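Local coordinates for protein tryptophan halogenase superfamily (Brevundimonas sp. BAL3, PDB 6FRL) that catalyses flavin-dependent halogenation, preferring bromination over chlorination, probably on indole-like aromatic substrates, at residues L246-A251 with L399-N404; N289-S294 with D301-E306. All coordinates share one frame; numbering follows the deposited sequence.

Contact 1 of 2, residues L246-A251 with L399-N404; sequences LPCDAA and LHYKLN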
ATOM      1  N   LEU B 246      -5.762  20.933 -16.790  1.00 52.54           N
ATOM      2  CA  LEU B 246      -4.450  21.597 -16.718  1.00 50.52           C
ATOM      3  C   LEU B 246      -4.395  22.707 -17.750  1.00 52.33           C
ATOM      4  O   LEU B 246      -4.565  22.432 -18.934  1.00 59.88           O
ATOM      5  CB  LEU B 246      -3.340  20.571 -16.973  1.00 50.06           C
ATOM      6  CG  LEU B 246      -3.231  19.530 -15.851  1.00 50.14           C
ATOM      7  CD1 LEU B 246      -2.652  18.203 -16.311  1.00 52.43           C
ATOM      8  CD2 LEU B 246      -2.421  20.074 -14.693  1.00 48.13           C
ATOM      9  N   PRO B 247      -4.171  23.962 -17.321  1.00 55.21           N
ATOM     10  CA  PRO B 247      -4.267  25.077 -18.280  1.00 59.15           C
ATOM     11  C   PRO B 247      -3.193  25.071 -19.380  1.00 63.87           C
ATOM     12  O   PRO B 247      -3.525  25.234 -20.564  1.00 79.28           O
ATOM     13  CB  PRO B 247      -4.103  26.315 -17.400  1.00 60.80           C
ATOM     14  CG  PRO B 247      -3.327  25.861 -16.208  1.00 59.82           C
ATOM     15  CD  PRO B 247      -3.688  24.409 -15.999  1.00 59.57           C
ATOM     16  N   CYS B 248      -1.932  24.858 -18.995  1.00 56.19           N
ATOM     17  CA  CYS B 248      -0.813  25.054 -19.899  1.00 52.51           C
ATOM     18  C   CYS B 248      -0.848  24.054 -21.064  1.00 56.15           C
ATOM     19  O   CYS B 248      -1.215  22.874 -20.900  1.00 59.79           O
ATOM     20  CB  CYS B 248       0.508  25.014 -19.149  1.00 52.44           C
ATOM     21  SG  CYS B 248       0.657  26.353 -17.942  1.00 52.69           S
ATOM     22  N   ASP B 249      -0.511  24.568 -22.246  1.00 54.60           N
ATOM     23  CA  ASP B 249      -0.655  23.835 -23.508  1.00 52.28           C
ATOM     24  C   ASP B 249       0.538  24.000 -24.484  1.00 50.88           C
ATOM     25  O   ASP B 249       0.448  23.589 -25.626  1.00 47.71           O
ATOM     26  CB  ASP B 249      -1.971  24.269 -24.169  1.00 48.27           C
ATOM     27  CG  ASP B 249      -1.922  25.695 -24.714  1.00 48.38           C
ATOM     28  OD1 ASP B 249      -1.230  26.562 -24.151  1.00 45.46           O
ATOM     29  OD2 ASP B 249      -2.585  25.957 -25.731  1.00 49.41           O
ATOM     30  N   ALA B 250       1.657  24.562 -24.024  1.00 49.56           N
ATOM     31  CA  ALA B 250       2.830  24.749 -24.873  1.00 48.28           C
ATOM     32  C   ALA B 250       4.079  24.893 -24.019  1.00 50.81           C
ATOM     33  O   ALA B 250       3.981  25.140 -22.801  1.00 54.05           O
ATOM     34  CB  ALA B 250       2.663  25.990 -25.720  1.00 46.47           C
ATOM     35  N   ALA B 251       5.245  24.752 -24.652  1.00 45.52           N
ATOM     36  CA  ALA B 251       6.496  24.965 -23.962  1.00 44.73           C
ATOM     37  C   ALA B 251       7.657  25.332 -24.890  1.00 45.49           C
ATOM     38  O   ALA B 251       7.714  24.880 -26.037  1.00 46.24           O
ATOM     39  CB  ALA B 251       6.860  23.721 -23.165  1.00 46.98           C
ATOM     40  N   LEU B 399      -2.765  20.105  -7.979  1.00 27.41           N
ATOM     41  CA  LEU B 399      -2.703  20.744  -6.662  1.00 26.85           C
ATOM     42  C   LEU B 399      -1.828  21.986  -6.637  1.00 26.81           C
ATOM     43  O   LEU B 399      -2.192  22.965  -5.967  1.00 28.74           O
ATOM     44  CB  LEU B 399      -2.223  19.756  -5.566  1.00 26.21           C
ATOM     45  CG  LEU B 399      -2.295  20.267  -4.124  1.00 25.66           C
ATOM     46  CD1 LEU B 399      -3.728  20.528  -3.703  1.00 27.06           C
ATOM     47  CD2 LEU B 399      -1.636  19.326  -3.153  1.00 26.04           C
ATOM     48  N   HIS B 400      -0.687  21.938  -7.334  1.00 26.18           N
ATOM     49  CA  HIS B 400       0.279  23.040  -7.344  1.00 27.89           C
ATOM     50  C   HIS B 400      -0.388  24.344  -7.896  1.00 31.45           C
ATOM     51  O   HIS B 400      -0.194  25.469  -7.372  1.00 32.98           O
ATOM     52  CB  HIS B 400       1.508  22.697  -8.193  1.00 28.26           C
ATOM     53  CG  HIS B 400       2.403  21.614  -7.643  1.00 29.49           C
ATOM     54  ND1 HIS B 400       2.029  20.287  -7.582  1.00 29.09           N
ATOM     55  CD2 HIS B 400       3.706  21.652  -7.232  1.00 29.02           C
ATOM     56  CE1 HIS B 400       3.042  19.561  -7.129  1.00 27.62           C
ATOM     57  NE2 HIS B 400       4.071  20.365  -6.908  1.00 26.91           N
ATOM     58  N   TYR B 401      -1.177  24.185  -8.946  1.00 31.91           N
ATOM     59  CA  TYR B 401      -1.892  25.314  -9.538  1.00 34.64           C
ATOM     60  C   TYR B 401      -3.080  25.743  -8.660  1.00 33.41           C
ATOM     61  O   TYR B 401      -3.292  26.926  -8.421  1.00 29.71           O
ATOM     62  CB  TYR B 401      -2.426  24.946 -10.937  1.00 34.33           C
ATOM     63  CG  TYR B 401      -1.380  24.756 -12.011  1.00 35.80           C
ATOM     64  CD1 TYR B 401      -0.728  25.862 -12.584  1.00 36.77           C
ATOM     65  CD2 TYR B 401      -1.054  23.479 -12.500  1.00 34.01           C
ATOM     66  CE1 TYR B 401       0.233  25.690 -13.576  1.00 34.34           C
ATOM     67  CE2 TYR B 401      -0.103  23.311 -13.502  1.00 32.12           C
ATOM     68  CZ  TYR B 401       0.532  24.417 -14.035  1.00 32.86           C
ATOM     69  OH  TYR B 401       1.450  24.293 -15.048  1.00 32.75           O
ATOM     70  N   LYS B 402      -3.848  24.752  -8.205  1.00 35.06           N
ATOM     71  CA  LYS B 402      -5.039  24.970  -7.384  1.00 32.55           C
ATOM     72  C   LYS B 402      -4.811  25.813  -6.131  1.00 34.05           C
ATOM     73  O   LYS B 402      -5.711  26.560  -5.749  1.00 35.02           O
ATOM     74  CB  LYS B 402      -5.642  23.627  -6.997  1.00 30.25           C
ATOM     75  CG  LYS B 402      -6.946  23.709  -6.191  1.00 31.45           C
ATOM     76  CD  LYS B 402      -8.002  24.552  -6.891  1.00 31.54           C
ATOM     77  CE  LYS B 402      -9.406  24.288  -6.395  1.00 30.68           C
ATOM     78  NZ  LYS B 402     -10.374  25.264  -6.982  1.00 30.55           N
ATOM     79  N   LEU B 403      -3.631  25.694  -5.506  1.00 33.82           N
ATOM     80  CA  LEU B 403      -3.318  26.370  -4.236  1.00 33.96           C
ATOM     81  C   LEU B 403      -2.448  27.638  -4.354  1.00 32.94           C
ATOM     82  O   LEU B 403      -2.026  28.238  -3.331  1.00 31.02           O
ATOM     83  CB  LEU B 403      -2.609  25.386  -3.302  1.00 34.69           C
ATOM     84  CG  LEU B 403      -3.319  24.067  -2.990  1.00 34.40           C
ATOM     85  CD1 LEU B 403      -2.480  23.260  -2.025  1.00 33.39           C
ATOM     86  CD2 LEU B 403      -4.690  24.330  -2.394  1.00 33.34           C
ATOM     87  N   ASN B 404      -2.188  28.076  -5.579  1.00 34.25           N
ATOM     88  CA  ASN B 404      -1.352  29.253  -5.770  1.00 36.32           C
ATOM     89  C   ASN B 404      -2.006  30.480  -5.093  1.00 38.10           C
ATOM     90  O   ASN B 404      -3.222  30.522  -4.940  1.00 43.28           O
ATOM     91  CB  ASN B 404      -1.064  29.465  -7.257  1.00 34.26           C
ATOM     92  CG  ASN B 404      -2.075  30.365  -7.923  1.00 34.14           C
ATOM     93  OD1 ASN B 404      -1.958  31.591  -7.843  1.00 33.45           O
ATOM     94  ND2 ASN B 404      -3.047  29.772  -8.619  1.00 31.05           N
TER

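Contact 2 of 2, residues N289-S294 with D301-E306; sequences NGLVFS and DQALAE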
ATOM      1  N   ASN B 289      16.872  24.684 -19.697  1.00 37.05           N
ATOM      2  CA  ASN B 289      15.970  25.787 -19.367  1.00 37.18           C
ATOM      3  C   ASN B 289      14.681  25.614 -20.147  1.00 37.43           C
ATOM      4  O   ASN B 289      14.694  25.057 -21.237  1.00 39.91           O
ATOM      5  CB  ASN B 289      16.540  27.149 -19.747  1.00 37.23           C
ATOM      6  CG  ASN B 289      17.942  27.371 -19.250  1.00 38.24           C
ATOM      7  OD1 ASN B 289      18.162  28.146 -18.308  1.00 35.95           O
ATOM      8  ND2 ASN B 289      18.916  26.708 -19.899  1.00 36.08           N
ATOM      9  N   GLY B 290      13.580  26.123 -19.599  1.00 36.83           N
ATOM     10  CA  GLY B 290      12.323  26.191 -20.341  1.00 36.74           C
ATOM     11  C   GLY B 290      11.203  26.984 -19.677  1.00 34.67           C
ATOM     12  O   GLY B 290      11.283  27.343 -18.516  1.00 29.82           O
ATOM     13  N   LEU B 291      10.175  27.274 -20.453  1.00 35.53           N
ATOM     14  CA  LEU B 291       8.972  27.888 -19.971  1.00 37.07           C
ATOM     15  C   LEU B 291       7.813  27.036 -20.461  1.00 37.69           C
ATOM     16  O   LEU B 291       7.687  26.774 -21.670  1.00 32.91           O
ATOM     17  CB  LEU B 291       8.824  29.322 -20.501  1.00 38.06           C
ATOM     18  CG  LEU B 291       7.764  30.175 -19.769  1.00 37.50           C
ATOM     19  CD1 LEU B 291       8.407  30.943 -18.618  1.00 37.78           C
ATOM     20  CD2 LEU B 291       7.026  31.134 -20.704  1.00 40.41           C
ATOM     21  N   VAL B 292       6.986  26.599 -19.510  1.00 40.73           N
ATOM     22  CA  VAL B 292       5.676  25.977 -19.784  1.00 44.63           C
ATOM     23  C   VAL B 292       4.606  27.060 -19.610  1.00 43.80           C
ATOM     24  O   VAL B 292       4.653  27.781 -18.625  1.00 40.53           O
ATOM     25  CB  VAL B 292       5.398  24.835 -18.771  1.00 45.73           C
ATOM     26  CG1 VAL B 292       3.960  24.301 -18.912  1.00 45.40           C
ATOM     27  CG2 VAL B 292       6.446  23.735 -18.926  1.00 48.13           C
ATOM     28  N   PHE B 293       3.641  27.169 -20.522  1.00 44.25           N
ATOM     29  CA  PHE B 293       2.683  28.288 -20.450  1.00 43.07           C
ATOM     30  C   PHE B 293       1.381  28.059 -21.227  1.00 43.25           C
ATOM     31  O   PHE B 293       1.268  27.117 -22.023  1.00 37.18           O
ATOM     32  CB  PHE B 293       3.364  29.564 -20.948  1.00 44.91           C
ATOM     33  CG  PHE B 293       3.747  29.511 -22.399  1.00 48.77           C
ATOM     34  CD1 PHE B 293       4.931  28.902 -22.800  1.00 51.54           C
ATOM     35  CD2 PHE B 293       2.902  30.046 -23.372  1.00 51.41           C
ATOM     36  CE1 PHE B 293       5.266  28.839 -24.142  1.00 55.33           C
ATOM     37  CE2 PHE B 293       3.221  29.986 -24.719  1.00 56.24           C
ATOM     38  CZ  PHE B 293       4.412  29.389 -25.106  1.00 58.28           C
ATOM     39  N   SER B 294       0.406  28.948 -20.985  1.00 50.42           N
ATOM     40  CA  SER B 294      -0.901  28.964 -21.720  1.00 49.86           C
ATOM     41  C   SER B 294      -0.866  29.912 -22.930  1.00 43.67           C
ATOM     42  O   SER B 294      -0.784  31.114 -22.754  1.00 38.71           O
ATOM     43  CB  SER B 294      -2.045  29.382 -20.786  1.00 46.59           C
ATOM     44  OG  SER B 294      -3.285  29.500 -21.476  1.00 42.56           O
ATOM     45  N   ASP B 301       6.127  35.702 -28.657  1.00 67.09           N
ATOM     46  CA  ASP B 301       7.116  36.728 -28.262  1.00 66.89           C
ATOM     47  C   ASP B 301       7.038  37.101 -26.778  1.00 64.08           C
ATOM     48  O   ASP B 301       8.078  37.371 -26.163  1.00 62.93           O
ATOM     49  CB  ASP B 301       7.002  38.005 -29.125  1.00 70.91           C
ATOM     50  CG  ASP B 301       7.291  37.756 -30.599  1.00 75.64           C
ATOM     51  OD1 ASP B 301       8.099  36.858 -30.939  1.00 78.13           O
ATOM     52  OD2 ASP B 301       6.694  38.480 -31.416  1.00 80.24           O
ATOM     53  N   GLN B 302       5.824  37.122 -26.213  1.00 59.63           N
ATOM     54  CA  GLN B 302       5.642  37.374 -24.760  1.00 58.03           C
ATOM     55  C   GLN B 302       6.289  36.253 -23.912  1.00 59.58           C
ATOM     56  O   GLN B 302       6.956  36.524 -22.890  1.00 64.98           O
ATOM     57  CB  GLN B 302       4.154  37.584 -24.397  1.00 58.32           C
ATOM     58  CG  GLN B 302       3.548  38.935 -24.841  1.00 55.46           C
ATOM     59  CD  GLN B 302       2.009  38.988 -24.816  1.00 53.23           C
ATOM     60  OE1 GLN B 302       1.332  37.990 -24.575  1.00 56.33           O
ATOM     61  NE2 GLN B 302       1.460  40.153 -25.074  1.00 49.47           N
ATOM     62  N   ALA B 303       6.120  35.009 -24.375  1.00 54.92           N
ATOM     63  CA  ALA B 303       6.748  33.839 -23.763  1.00 51.05           C
ATOM     64  C   ALA B 303       8.264  33.917 -23.764  1.00 46.61           C
ATOM     65  O   ALA B 303       8.908  33.622 -22.769  1.00 44.25           O
ATOM     66  CB  ALA B 303       6.298  32.567 -24.475  1.00 53.59           C
ATOM     67  N   LEU B 304       8.845  34.285 -24.894  1.00 48.58           N
ATOM     68  CA  LEU B 304      10.303  34.386 -25.002  1.00 48.84           C
ATOM     69  C   LEU B 304      10.842  35.562 -24.179  1.00 53.73           C
ATOM     70  O   LEU B 304      11.974  35.496 -23.668  1.00 51.59           O
ATOM     71  CB  LEU B 304      10.721  34.495 -26.469  1.00 52.17           C
ATOM     72  CG  LEU B 304      10.314  33.325 -27.396  1.00 52.56           C
ATOM     73  CD1 LEU B 304      10.726  33.538 -28.845  1.00 53.88           C
ATOM     74  CD2 LEU B 304      10.878  32.008 -26.901  1.00 55.06           C
ATOM     75  N   ALA B 305      10.024  36.614 -24.029  1.00 57.61           N
ATOM     76  CA  ALA B 305      10.344  37.766 -23.165  1.00 62.49           C
ATOM     77  C   ALA B 305      10.445  37.412 -21.673  1.00 61.58           C
ATOM     78  O   ALA B 305      11.184  38.058 -20.923  1.00 64.69           O
ATOM     79  CB  ALA B 305       9.322  38.887 -23.369  1.00 63.66           C
ATOM     80  N   GLU B 306       9.686  36.415 -21.241  1.00 58.63           N
ATOM     81  CA  GLU B 306       9.807  35.896 -19.870  1.00 57.41           C
ATOM     82  C   GLU B 306      11.022  34.942 -19.704  1.00 52.79           C
ATOM     83  O   GLU B 306      11.754  35.027 -18.707  1.00 48.06           O
ATOM     84  CB  GLU B 306       8.501  35.195 -19.461  1.00 60.82           C
ATOM     85  CG  GLU B 306       7.257  36.060 -19.581  1.00 60.76           C
ATOM     86  CD  GLU B 306       6.098  35.587 -18.734  1.00 64.73           C
ATOM     87  OE1 GLU B 306       5.672  34.411 -18.866  1.00 65.98           O
ATOM     88  OE2 GLU B 306       5.612  36.415 -17.936  1.00 66.07           O
TER

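Contact 1 of 2, residues L246-A251 with L399-N404
Tyr401 reaches from the last turn of helix 376-402 into a corner formed by Leu246, Pro247 and Cys248, and following it outward from the helix shows how one long aromatic side chain can join backbones that stay well apart. The closest pair of CA atoms, those of Leu246 and Tyr401, is still 8.5 Å apart. CB leaves the helix toward the loop, and with CG anti to the carbonyl carbon (chi1 -69°) the ring covers that distance. Over one face, Pro247 CG stands above Tyr401 CE1 at 4.4 Å. Leu246 CD2 approaches Tyr401 CE2 obliquely from the same side of the plane, at 4.2 Å, the two side chains crossing nearly at right angles. At the far end, the hydroxyl OH of Tyr401 comes within 3.6 Å of Cys248 SG. Cys248 SG stands 5.3 Å from the Tyr401 ring centroid and 59° off the normal, an oblique sulfur-aromatic contact. The phenol also has a polar anchor, for its OH is hydrogen-bonded to Glu348. Behind the ring, the carbonyl of Tyr401 accepts from both Asn404 N and Asn404 ND2, the side-chain ND2 of Asn404 bonding to Tyr401 O at 2.9 Å and nearly straight (170°), which ties the chain leaving the helix back to its final turn. Phe411 of helix 410-417 packs on Pro247 and Cys248. Beyond them, Asp249 and Ala250 both face Phe293 in a classic beta bulge, where the loop enters strand 250-257 of the seven-stranded mixed sheet. The tyrosine contact joins the helix end to that loop.

Contact 2 of 2, residues N289-S294 with D301-E306
Two different first torsions bring Leu291 and Phe293 onto the same helix residue, Ala303. Leu291 extends with CG opposite its backbone N, which carries its CD2 methyl out from strand 286-293 to the helix. Phe293 takes the less common rotamer, with CG between the backbone N and the carbonyl carbon (chi1 65°), and this lays its ring beneath the alanine methyl. The result illustrates how a small residue lets a helix settle on a sheet: Ala303 CB stands over one face of the Phe293 ring, 3.9 Å from the centroid and 17° off the normal, in a CH-pi contact. The methyl is offset toward the rim, where Phe293 CZ is the ring atom nearest to Ala303 CB at 3.7 Å. At the edge of the same ring, in its plane, lies the backbone O of Leu291.

Leu291 CD2 comes to the alanine from another direction. Leu291 CD2 is 4.1 Å from Ala303 CB and touches the carbonyl O of Ala303 at 3.7 Å. One turn along the helix, the extended side chain of Glu306 crosses that of Leu291 at about a right angle and places Glu306 OE1 4.0 Å from Leu291 CD2, a carboxylate oxygen against a methyl group. The other oxygen, OE2, is hydrogen-bonded to Ser274 OG, so the acid is tied to the sheet region beside Arg273, which packs on both Glu306 and Leu291. Tyr252, on neighbouring strand 250-257, touches Phe293 and Ala303 as well and widens the apolar floor. The axes of segments 289-293 and 301-306 approach to 9.1 Å with their directions 136° apart: a strand-loop-helix connection in which helix 300-307 lies over one face of the antiparallel part of the sheet.

In the fold
From the N terminus, the chain first passes residues 246-251 and enters strand 250-257. It then runs through strands 268-273 and 276-282 to 286-293, and the short loop closed by contact 2 turns it back as helix 300-307. Much later, at the end of helix 376-402, contact 1 closes the longer loop, which contains the whole of contact 2. The contact centres lie about 14 Å apart, and the segments touch directly where strands 250-257 and 286-293 are neighbours: Asp249 N and Ala250 O are probably both hydrogen-bonded to the backbone of Phe293. One sheet is thus joined to a local helix by contact 2 and, through its entering loop, to a distant helix by contact 1.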